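Local atomic coordinates of conserved exported protein (Bacteroides fragilis, PDB entry 3CLW), a protein that is of uncharacterised function but probably hydrolyses O-glycosidic bonds. Residues Asn398-Ile412 with Ile429-Ile443. Numbering follows the deposited sequence.
Sequences NYSFFVRPGMKRIAI and ISSYTDGKEVVTVAI
Tyr-432 lies between Val-403 and Arg-409, its ring wide enough to bridge the segment that carries Val-403 and strand 408-412. Val-403 sets CG1 over one ring face in a CH-pi contact, 4.1 Å from the Tyr-432 ring centroid. From strand 408-412 the aliphatic part of Arg-409 packs obliquely on the ring, CG 3.6 Å from Tyr-432 CE1. That chain reaches along the tyrosine because CG is anti to the backbone N (chi1 -169°), while its polar end bonds to Gln-17. The phenol suits a buried place because its hydroxyl is hydrogen-bonded to Ser-430 OG.

Ile-412, beyond the paired residues, lays CD1 against Ile-429 CD1 at 3.7 Å and also on the CG2 methyl of Thr-440. CD1 alone thus reaches both strands of the hairpin, while the branch CG2 packs on Ser-430 CA. Met-407, flexible and unbranched, runs extended beyond CG and brings CE within 4.0 Å of Val-439 CG2. Between these ends, Lys-408 and Thr-433 form an antiparallel hydrogen-bonded pair, with Lys-408 N to Thr-433 O at 2.9 Å. Tyr-399 receives Val-441 CG1 over one ring face; its hydroxyl shares a water with Ser-430 OG and Val-441 O.

Strand 408-414 lies between strand 6-25 and the 427-433/438-444 hairpin, Leu-346 of helix 328-347 touches Tyr-432, and strand 490-495 pairs with the hairpin's other edge.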
ATOM      1  N   ASN A 398      -9.467  -4.932   9.940  1.00 33.33           N
ATOM      2  CA  ASN A 398     -10.703  -4.245  10.327  1.00 33.67           C
ATOM      3  C   ASN A 398     -11.250  -3.513   9.108  1.00 34.27           C
ATOM      4  O   ASN A 398     -12.453  -3.454   8.875  1.00 34.25           O
ATOM      5  CB  ASN A 398     -10.435  -3.212  11.448  1.00 33.38           C
ATOM      6  CG  ASN A 398     -10.577  -3.809  12.855  1.00 35.44           C
ATOM      7  OD1 ASN A 398     -11.696  -3.901  13.421  1.00 37.02           O
ATOM      8  ND2 ASN A 398      -9.453  -4.202  13.431  1.00 29.83           N
ATOM      9  N   TYR A 399     -10.335  -2.946   8.332  1.00 34.57           N
ATOM     10  CA  TYR A 399     -10.688  -2.290   7.080  1.00 34.78           C
ATOM     11  C   TYR A 399     -10.740  -3.265   5.907  1.00 34.55           C
ATOM     12  O   TYR A 399     -11.818  -3.483   5.322  1.00 33.25           O
ATOM     13  CB  TYR A 399      -9.693  -1.179   6.781  1.00 34.73           C
ATOM     14  CG  TYR A 399      -9.787  -0.009   7.708  1.00 35.61           C
ATOM     15  CD1 TYR A 399     -10.735   1.003   7.501  1.00 35.12           C
ATOM     16  CD2 TYR A 399      -8.907   0.119   8.796  1.00 35.53           C
ATOM     17  CE1 TYR A 399     -10.814   2.119   8.363  1.00 32.87           C
ATOM     18  CE2 TYR A 399      -8.980   1.228   9.651  1.00 33.43           C
ATOM     19  CZ  TYR A 399      -9.940   2.209   9.421  1.00 34.41           C
ATOM     20  OH  TYR A 399     -10.001   3.287  10.268  1.00 38.62           O
ATOM     21  N   SER A 400      -9.575  -3.856   5.586  1.00 34.33           N
ATOM     22  CA  SER A 400      -9.411  -4.623   4.360  1.00 34.08           C
ATOM     23  C   SER A 400     -10.342  -5.786   4.188  1.00 33.98           C
ATOM     24  O   SER A 400     -10.787  -6.041   3.068  1.00 34.55           O
ATOM     25  CB  SER A 400      -7.938  -5.045   4.130  1.00 34.94           C
ATOM     26  OG  SER A 400      -7.464  -6.002   5.077  1.00 35.67           O
ATOM     27  N   PHE A 401     -10.658  -6.493   5.271  1.00 34.13           N
ATOM     28  CA  PHE A 401     -11.487  -7.738   5.184  1.00 34.38           C
ATOM     29  C   PHE A 401     -12.963  -7.404   4.861  1.00 34.47           C
ATOM     30  O   PHE A 401     -13.652  -8.173   4.202  1.00 33.62           O
ATOM     31  CB  PHE A 401     -11.358  -8.560   6.508  1.00 34.27           C
ATOM     32  CG  PHE A 401     -12.057  -9.909   6.500  1.00 32.56           C
ATOM     33  CD1 PHE A 401     -11.362 -11.069   6.178  1.00 32.54           C
ATOM     34  CD2 PHE A 401     -13.394 -10.028   6.875  1.00 35.01           C
ATOM     35  CE1 PHE A 401     -12.001 -12.359   6.219  1.00 31.73           C
ATOM     36  CE2 PHE A 401     -14.056 -11.302   6.898  1.00 31.18           C
ATOM     37  CZ  PHE A 401     -13.352 -12.459   6.570  1.00 31.70           C
ATOM     38  N   PHE A 402     -13.410  -6.224   5.314  1.00 34.93           N
ATOM     39  CA  PHE A 402     -14.802  -5.782   5.208  1.00 35.94           C
ATOM     40  C   PHE A 402     -15.073  -4.651   4.160  1.00 36.98           C
ATOM     41  O   PHE A 402     -16.166  -4.552   3.587  1.00 36.71           O
ATOM     42  CB  PHE A 402     -15.256  -5.344   6.595  1.00 35.92           C
ATOM     43  CG  PHE A 402     -15.241  -6.456   7.615  1.00 35.86           C
ATOM     44  CD1 PHE A 402     -16.252  -7.418   7.621  1.00 35.04           C
ATOM     45  CD2 PHE A 402     -14.206  -6.551   8.553  1.00 33.94           C
ATOM     46  CE1 PHE A 402     -16.254  -8.447   8.560  1.00 35.56           C
ATOM     47  CE2 PHE A 402     -14.185  -7.572   9.480  1.00 34.74           C
ATOM     48  CZ  PHE A 402     -15.215  -8.535   9.483  1.00 34.74           C
ATOM     49  N   VAL A 403     -14.065  -3.822   3.909  1.00 37.54           N
ATOM     50  CA  VAL A 403     -14.170  -2.728   2.929  1.00 38.05           C
ATOM     51  C   VAL A 403     -13.668  -3.191   1.553  1.00 37.72           C
ATOM     52  O   VAL A 403     -12.479  -3.129   1.257  1.00 38.75           O
ATOM     53  CB  VAL A 403     -13.454  -1.414   3.416  1.00 37.76           C
ATOM     54  CG1 VAL A 403     -13.789  -0.240   2.469  1.00 37.81           C
ATOM     55  CG2 VAL A 403     -13.903  -1.042   4.836  1.00 38.72           C
ATOM     56  N   ARG A 404     -14.590  -3.668   0.734  1.00 37.06           N
ATOM     57  CA  ARG A 404     -14.262  -4.400  -0.503  1.00 37.50           C
ATOM     58  C   ARG A 404     -14.255  -3.508  -1.760  1.00 37.69           C
ATOM     59  O   ARG A 404     -14.935  -2.478  -1.788  1.00 38.76           O
ATOM     60  CB  ARG A 404     -15.295  -5.516  -0.713  1.00 35.73           C
ATOM     61  CG  ARG A 404     -15.366  -6.567   0.366  1.00 35.82           C
ATOM     62  CD  ARG A 404     -14.485  -7.746  -0.014  1.00 39.23           C
ATOM     63  NE  ARG A 404     -13.266  -7.671   0.726  1.00 33.37           N
ATOM     64  CZ  ARG A 404     -12.235  -8.472   0.564  1.00 31.07           C
ATOM     65  NH1 ARG A 404     -12.197  -9.397  -0.384  1.00 29.34           N
ATOM     66  NH2 ARG A 404     -11.193  -8.269   1.337  1.00 29.91           N
ATOM     67  N   PRO A 405     -13.508  -3.910  -2.803  1.00 38.27           N
ATOM     68  CA  PRO A 405     -13.462  -3.125  -4.060  1.00 38.82           C
ATOM     69  C   PRO A 405     -14.845  -2.749  -4.561  1.00 38.92           C
ATOM     70  O   PRO A 405     -15.705  -3.595  -4.660  1.00 39.58           O
ATOM     71  CB  PRO A 405     -12.800  -4.087  -5.056  1.00 38.86           C
ATOM     72  CG  PRO A 405     -11.901  -4.923  -4.199  1.00 38.82           C
ATOM     73  CD  PRO A 405     -12.626  -5.091  -2.866  1.00 37.79           C
ATOM     74  N   GLY A 406     -15.063  -1.486  -4.868  1.00 38.76           N
ATOM     75  CA  GLY A 406     -16.345  -1.070  -5.448  1.00 39.23           C
ATOM     76  C   GLY A 406     -17.236  -0.372  -4.434  1.00 39.31           C
ATOM     77  O   GLY A 406     -18.143   0.341  -4.814  1.00 39.86           O
ATOM     78  N   MET A 407     -16.968  -0.574  -3.139  1.00 38.77           N
ATOM     79  CA  MET A 407     -17.754   0.064  -2.098  1.00 37.06           C
ATOM     80  C   MET A 407     -17.459   1.541  -2.162  1.00 38.35           C
ATOM     81  O   MET A 407     -16.380   1.948  -2.576  1.00 39.10           O
ATOM     82  CB  MET A 407     -17.394  -0.461  -0.704  1.00 36.69           C
ATOM     83  CG  MET A 407     -18.024  -1.821  -0.332  1.00 36.00           C
ATOM     84  SD  MET A 407     -17.807  -2.165   1.426  1.00 31.77           S
ATOM     85  CE  MET A 407     -18.747  -3.657   1.526  1.00 34.87           C
ATOM     86  N   LYS A 408     -18.401   2.356  -1.721  1.00 38.39           N
ATOM     87  CA  LYS A 408     -18.116   3.767  -1.620  1.00 38.73           C
ATOM     88  C   LYS A 408     -18.120   4.188  -0.171  1.00 38.38           C
ATOM     89  O   LYS A 408     -18.897   3.667   0.613  1.00 38.87           O
ATOM     90  CB  LYS A 408     -19.105   4.543  -2.484  1.00 39.01           C
ATOM     91  CG  LYS A 408     -18.816   4.226  -3.945  1.00 41.62           C
ATOM     92  CD  LYS A 408     -19.744   4.886  -4.905  1.00 48.53           C
ATOM     93  CE  LYS A 408     -19.236   4.688  -6.323  1.00 51.07           C
ATOM     94  NZ  LYS A 408     -20.403   4.425  -7.226  1.00 56.25           N
ATOM     95  N   ARG A 409     -17.200   5.073   0.186  1.00 37.91           N
ATOM     96  CA  ARG A 409     -17.260   5.745   1.459  1.00 38.54           C
ATOM     97  C   ARG A 409     -18.498   6.661   1.492  1.00 39.29           C
ATOM     98  O   ARG A 409     -18.816   7.328   0.511  1.00 39.73           O
ATOM     99  CB  ARG A 409     -15.993   6.560   1.724  1.00 37.10           C
ATOM    100  CG  ARG A 409     -15.922   7.042   3.137  1.00 36.99           C
ATOM    101  CD  ARG A 409     -14.609   7.674   3.461  1.00 35.57           C
ATOM    102  NE  ARG A 409     -14.475   9.008   2.882  1.00 38.68           N
ATOM    103  CZ  ARG A 409     -14.768  10.142   3.525  1.00 39.49           C
ATOM    104  NH1 ARG A 409     -15.265  10.099   4.749  1.00 38.93           N
ATOM    105  NH2 ARG A 409     -14.579  11.321   2.943  1.00 37.43           N
ATOM    106  N   ILE A 410     -19.195   6.663   2.622  1.00 40.34           N
ATOM    107  CA  ILE A 410     -20.414   7.460   2.793  1.00 40.52           C
ATOM    108  C   ILE A 410     -20.254   8.241   4.077  1.00 40.95           C
ATOM    109  O   ILE A 410     -19.315   7.988   4.844  1.00 41.08           O
ATOM    110  CB  ILE A 410     -21.687   6.584   2.801  1.00 40.57           C
ATOM    111  CG1 ILE A 410     -21.624   5.513   3.918  1.00 41.54           C
ATOM    112  CG2 ILE A 410     -21.870   5.929   1.453  1.00 40.19           C
ATOM    113  CD1 ILE A 410     -22.789   4.563   3.925  1.00 40.51           C
ATOM    114  N   ALA A 411     -21.133   9.218   4.292  1.00 41.84           N
ATOM    115  CA  ALA A 411     -21.048  10.089   5.465  1.00 42.90           C
ATOM    116  C   ALA A 411     -21.445   9.376   6.768  1.00 43.21           C
ATOM    117  O   ALA A 411     -22.396   8.585   6.802  1.00 43.47           O
ATOM    118  CB  ALA A 411     -21.933  11.340   5.260  1.00 43.00           C
ATOM    119  N   ILE A 412     -20.719   9.678   7.833  1.00 43.98           N
ATOM    120  CA  ILE A 412     -21.110   9.279   9.187  1.00 45.03           C
ATOM    121  C   ILE A 412     -20.698  10.440  10.105  1.00 46.21           C
ATOM    122  O   ILE A 412     -19.531  10.655  10.364  1.00 45.83           O
ATOM    123  CB  ILE A 412     -20.516   7.884   9.627  1.00 45.14           C
ATOM    124  CG1 ILE A 412     -20.831   7.580  11.107  1.00 45.68           C
ATOM    125  CG2 ILE A 412     -18.997   7.817   9.393  1.00 45.86           C
ATOM    126  CD1 ILE A 412     -20.640   6.123  11.548  1.00 43.82           C
ATOM    127  N   ILE A 429     -13.957   7.365  13.116  1.00 41.62           N
ATOM    128  CA  ILE A 429     -14.942   6.460  12.611  1.00 42.01           C
ATOM    129  C   ILE A 429     -15.357   6.885  11.213  1.00 41.20           C
ATOM    130  O   ILE A 429     -15.449   8.076  10.922  1.00 40.72           O
ATOM    131  CB  ILE A 429     -16.109   6.301  13.627  1.00 42.39           C
ATOM    132  CG1 ILE A 429     -17.243   5.444  13.062  1.00 42.78           C
ATOM    133  CG2 ILE A 429     -16.621   7.633  14.016  1.00 44.68           C
ATOM    134  CD1 ILE A 429     -18.224   4.989  14.121  1.00 42.79           C
ATOM    135  N   SER A 430     -15.564   5.882  10.351  1.00 40.34           N
ATOM    136  CA  SER A 430     -15.850   6.073   8.923  1.00 39.27           C
ATOM    137  C   SER A 430     -16.744   4.935   8.479  1.00 38.40           C
ATOM    138  O   SER A 430     -16.758   3.888   9.118  1.00 37.83           O
ATOM    139  CB  SER A 430     -14.542   6.094   8.093  1.00 39.29           C
ATOM    140  OG  SER A 430     -13.756   4.908   8.295  1.00 40.60           O
ATOM    141  N   SER A 431     -17.498   5.140   7.399  1.00 37.95           N
ATOM    142  CA  SER A 431     -18.415   4.121   6.887  1.00 38.22           C
ATOM    143  C   SER A 431     -18.332   3.943   5.382  1.00 38.08           C
ATOM    144  O   SER A 431     -17.905   4.854   4.677  1.00 39.39           O
ATOM    145  CB  SER A 431     -19.859   4.425   7.306  1.00 37.71           C
ATOM    146  OG  SER A 431     -19.967   4.491   8.711  1.00 37.22           O
ATOM    147  N   TYR A 432     -18.747   2.775   4.892  1.00 37.39           N
ATOM    148  CA  TYR A 432     -18.545   2.389   3.486  1.00 37.75           C
ATOM    149  C   TYR A 432     -19.677   1.492   3.169  1.00 37.54           C
ATOM    150  O   TYR A 432     -20.150   0.823   4.054  1.00 37.81           O
ATOM    151  CB  TYR A 432     -17.207   1.613   3.272  1.00 37.09           C
ATOM    152  CG  TYR A 432     -16.057   2.355   3.861  1.00 36.08           C
ATOM    153  CD1 TYR A 432     -15.254   3.159   3.072  1.00 35.46           C
ATOM    154  CD2 TYR A 432     -15.805   2.302   5.222  1.00 35.19           C
ATOM    155  CE1 TYR A 432     -14.254   3.898   3.621  1.00 35.55           C
ATOM    156  CE2 TYR A 432     -14.784   3.028   5.790  1.00 36.73           C
ATOM    157  CZ  TYR A 432     -14.018   3.829   4.983  1.00 37.09           C
ATOM    158  OH  TYR A 432     -12.996   4.549   5.525  1.00 38.17           O
ATOM    159  N   THR A 433     -20.105   1.457   1.916  1.00 38.46           N
ATOM    160  CA  THR A 433     -21.205   0.566   1.528  1.00 39.60           C
ATOM    161  C   THR A 433     -21.140   0.079   0.080  1.00 40.95           C
ATOM    162  O   THR A 433     -20.607   0.754  -0.791  1.00 41.31           O
ATOM    163  CB  THR A 433     -22.611   1.194   1.784  1.00 39.44           C
ATOM    164  OG1 THR A 433     -23.628   0.206   1.552  1.00 40.22           O
ATOM    165  CG2 THR A 433     -22.877   2.382   0.878  1.00 38.26           C
ATOM    166  N   ASP A 434     -21.704  -1.091  -0.164  1.00 41.90           N
ATOM    167  CA  ASP A 434     -21.970  -1.537  -1.522  1.00 43.83           C
ATOM    168  C   ASP A 434     -23.480  -1.569  -1.825  1.00 44.77           C
ATOM    169  O   ASP A 434     -23.908  -2.174  -2.808  1.00 45.42           O
ATOM    170  CB  ASP A 434     -21.364  -2.934  -1.750  1.00 43.80           C
ATOM    171  CG  ASP A 434     -21.981  -4.014  -0.837  1.00 43.85           C
ATOM    172  OD1 ASP A 434     -22.705  -3.690   0.137  1.00 41.28           O
ATOM    173  OD2 ASP A 434     -21.717  -5.207  -1.099  1.00 45.77           O
ATOM    174  N   GLY A 435     -24.275  -0.934  -0.972  1.00 45.86           N
ATOM    175  CA  GLY A 435     -25.721  -0.989  -1.093  1.00 47.18           C
ATOM    176  C   GLY A 435     -26.382  -2.239  -0.516  1.00 48.42           C
ATOM    177  O   GLY A 435     -27.608  -2.351  -0.546  1.00 48.45           O
ATOM    178  N   LYS A 436     -25.586  -3.184  -0.012  1.00 48.82           N
ATOM    179  CA  LYS A 436     -26.126  -4.409   0.603  1.00 50.11           C
ATOM    180  C   LYS A 436     -25.678  -4.531   2.061  1.00 49.85           C
ATOM    181  O   LYS A 436     -26.423  -5.041   2.889  1.00 50.39           O
ATOM    182  CB  LYS A 436     -25.689  -5.676  -0.154  1.00 50.27           C
ATOM    183  CG  LYS A 436     -26.208  -5.823  -1.584  1.00 53.76           C
ATOM    184  CD  LYS A 436     -25.232  -6.683  -2.389  1.00 59.75           C
ATOM    185  CE  LYS A 436     -25.009  -6.131  -3.814  1.00 63.45           C
ATOM    186  NZ  LYS A 436     -25.891  -6.782  -4.860  1.00 65.36           N
ATOM    187  N   GLU A 437     -24.442  -4.110   2.330  1.00 49.05           N
ATOM    188  CA  GLU A 437     -23.834  -4.057   3.658  1.00 48.41           C
ATOM    189  C   GLU A 437     -23.442  -2.622   3.923  1.00 46.62           C
ATOM    190  O   GLU A 437     -23.002  -1.932   3.000  1.00 46.35           O
ATOM    191  CB  GLU A 437     -22.526  -4.877   3.687  1.00 48.27           C
ATOM    192  CG  GLU A 437     -22.651  -6.245   4.348  1.00 50.97           C
ATOM    193  CD  GLU A 437     -21.356  -7.084   4.336  1.00 51.14           C
ATOM    194  OE1 GLU A 437     -21.475  -8.326   4.316  1.00 55.58           O
ATOM    195  OE2 GLU A 437     -20.227  -6.533   4.386  1.00 55.60           O
ATOM    196  N   VAL A 438     -23.557  -2.184   5.175  1.00 44.71           N
ATOM    197  CA  VAL A 438     -22.908  -0.956   5.599  1.00 43.50           C
ATOM    198  C   VAL A 438     -21.852  -1.334   6.645  1.00 43.05           C
ATOM    199  O   VAL A 438     -22.162  -1.988   7.648  1.00 42.26           O
ATOM    200  CB  VAL A 438     -23.914   0.123   6.091  1.00 43.74           C
ATOM    201  CG1 VAL A 438     -23.194   1.412   6.543  1.00 43.97           C
ATOM    202  CG2 VAL A 438     -24.887   0.466   4.984  1.00 43.69           C
ATOM    203  N   VAL A 439     -20.603  -0.925   6.364  1.00 41.55           N
ATOM    204  CA  VAL A 439     -19.425  -1.261   7.143  1.00 39.82           C
ATOM    205  C   VAL A 439     -18.906  -0.010   7.837  1.00 39.87           C
ATOM    206  O   VAL A 439     -18.618   0.992   7.198  1.00 40.68           O
ATOM    207  CB  VAL A 439     -18.293  -1.847   6.220  1.00 40.42           C
ATOM    208  CG1 VAL A 439     -16.969  -2.042   6.989  1.00 38.03           C
ATOM    209  CG2 VAL A 439     -18.751  -3.143   5.519  1.00 38.31           C
ATOM    210  N   THR A 440     -18.797  -0.064   9.149  1.00 39.04           N
ATOM    211  CA  THR A 440     -18.308   1.061   9.920  1.00 39.03           C
ATOM    212  C   THR A 440     -17.074   0.636  10.739  1.00 38.97           C
ATOM    213  O   THR A 440     -17.056  -0.427  11.358  1.00 38.92           O
ATOM    214  CB  THR A 440     -19.447   1.609  10.805  1.00 38.84           C
ATOM    215  OG1 THR A 440     -20.543   1.980   9.953  1.00 40.02           O
ATOM    216  CG2 THR A 440     -19.009   2.801  11.574  1.00 38.26           C
ATOM    217  N   VAL A 441     -16.030   1.446  10.703  1.00 39.16           N
ATOM    218  CA  VAL A 441     -14.812   1.104  11.418  1.00 39.40           C
ATOM    219  C   VAL A 441     -14.501   2.237  12.365  1.00 39.89           C
ATOM    220  O   VAL A 441     -14.316   3.376  11.933  1.00 40.58           O
ATOM    221  CB  VAL A 441     -13.606   0.836  10.462  1.00 39.33           C
ATOM    222  CG1 VAL A 441     -12.371   0.428  11.241  1.00 38.67           C
ATOM    223  CG2 VAL A 441     -13.941  -0.230   9.433  1.00 39.06           C
ATOM    224  N   ALA A 442     -14.470   1.910  13.649  1.00 39.84           N
ATOM    225  CA  ALA A 442     -14.298   2.865  14.718  1.00 40.59           C
ATOM    226  C   ALA A 442     -13.001   2.622  15.441  1.00 40.69           C
ATOM    227  O   ALA A 442     -12.735   1.513  15.909  1.00 41.43           O
ATOM    228  CB  ALA A 442     -15.466   2.781  15.695  1.00 40.24           C
ATOM    229  N   ILE A 443     -12.175   3.650  15.525  1.00 41.17           N
ATOM    230  CA  ILE A 443     -10.954   3.545  16.319  1.00 41.78           C
ATOM    231  C   ILE A 443     -11.130   4.294  17.608  1.00 42.81           C
ATOM    232  O   ILE A 443     -11.372   5.508  17.585  1.00 42.76           O
ATOM    233  CB  ILE A 443      -9.712   4.127  15.598  1.00 41.27           C
ATOM    234  CG1 ILE A 443      -9.589   3.548  14.188  1.00 40.54           C
ATOM    235  CG2 ILE A 443      -8.438   3.894  16.444  1.00 39.30           C
ATOM    236  CD1 ILE A 443      -8.605   4.302  13.318  1.00 40.44           C
TER
HETATM  237  O   HOH W   1     -12.378   4.619  10.323  1.00 35.36           O
HETATM  238  O   HOH W   2     -17.652  -7.007   3.670  1.00 38.90           O
HETATM  239  O   HOH W   3     -16.999   7.966   6.264  1.00 35.06           O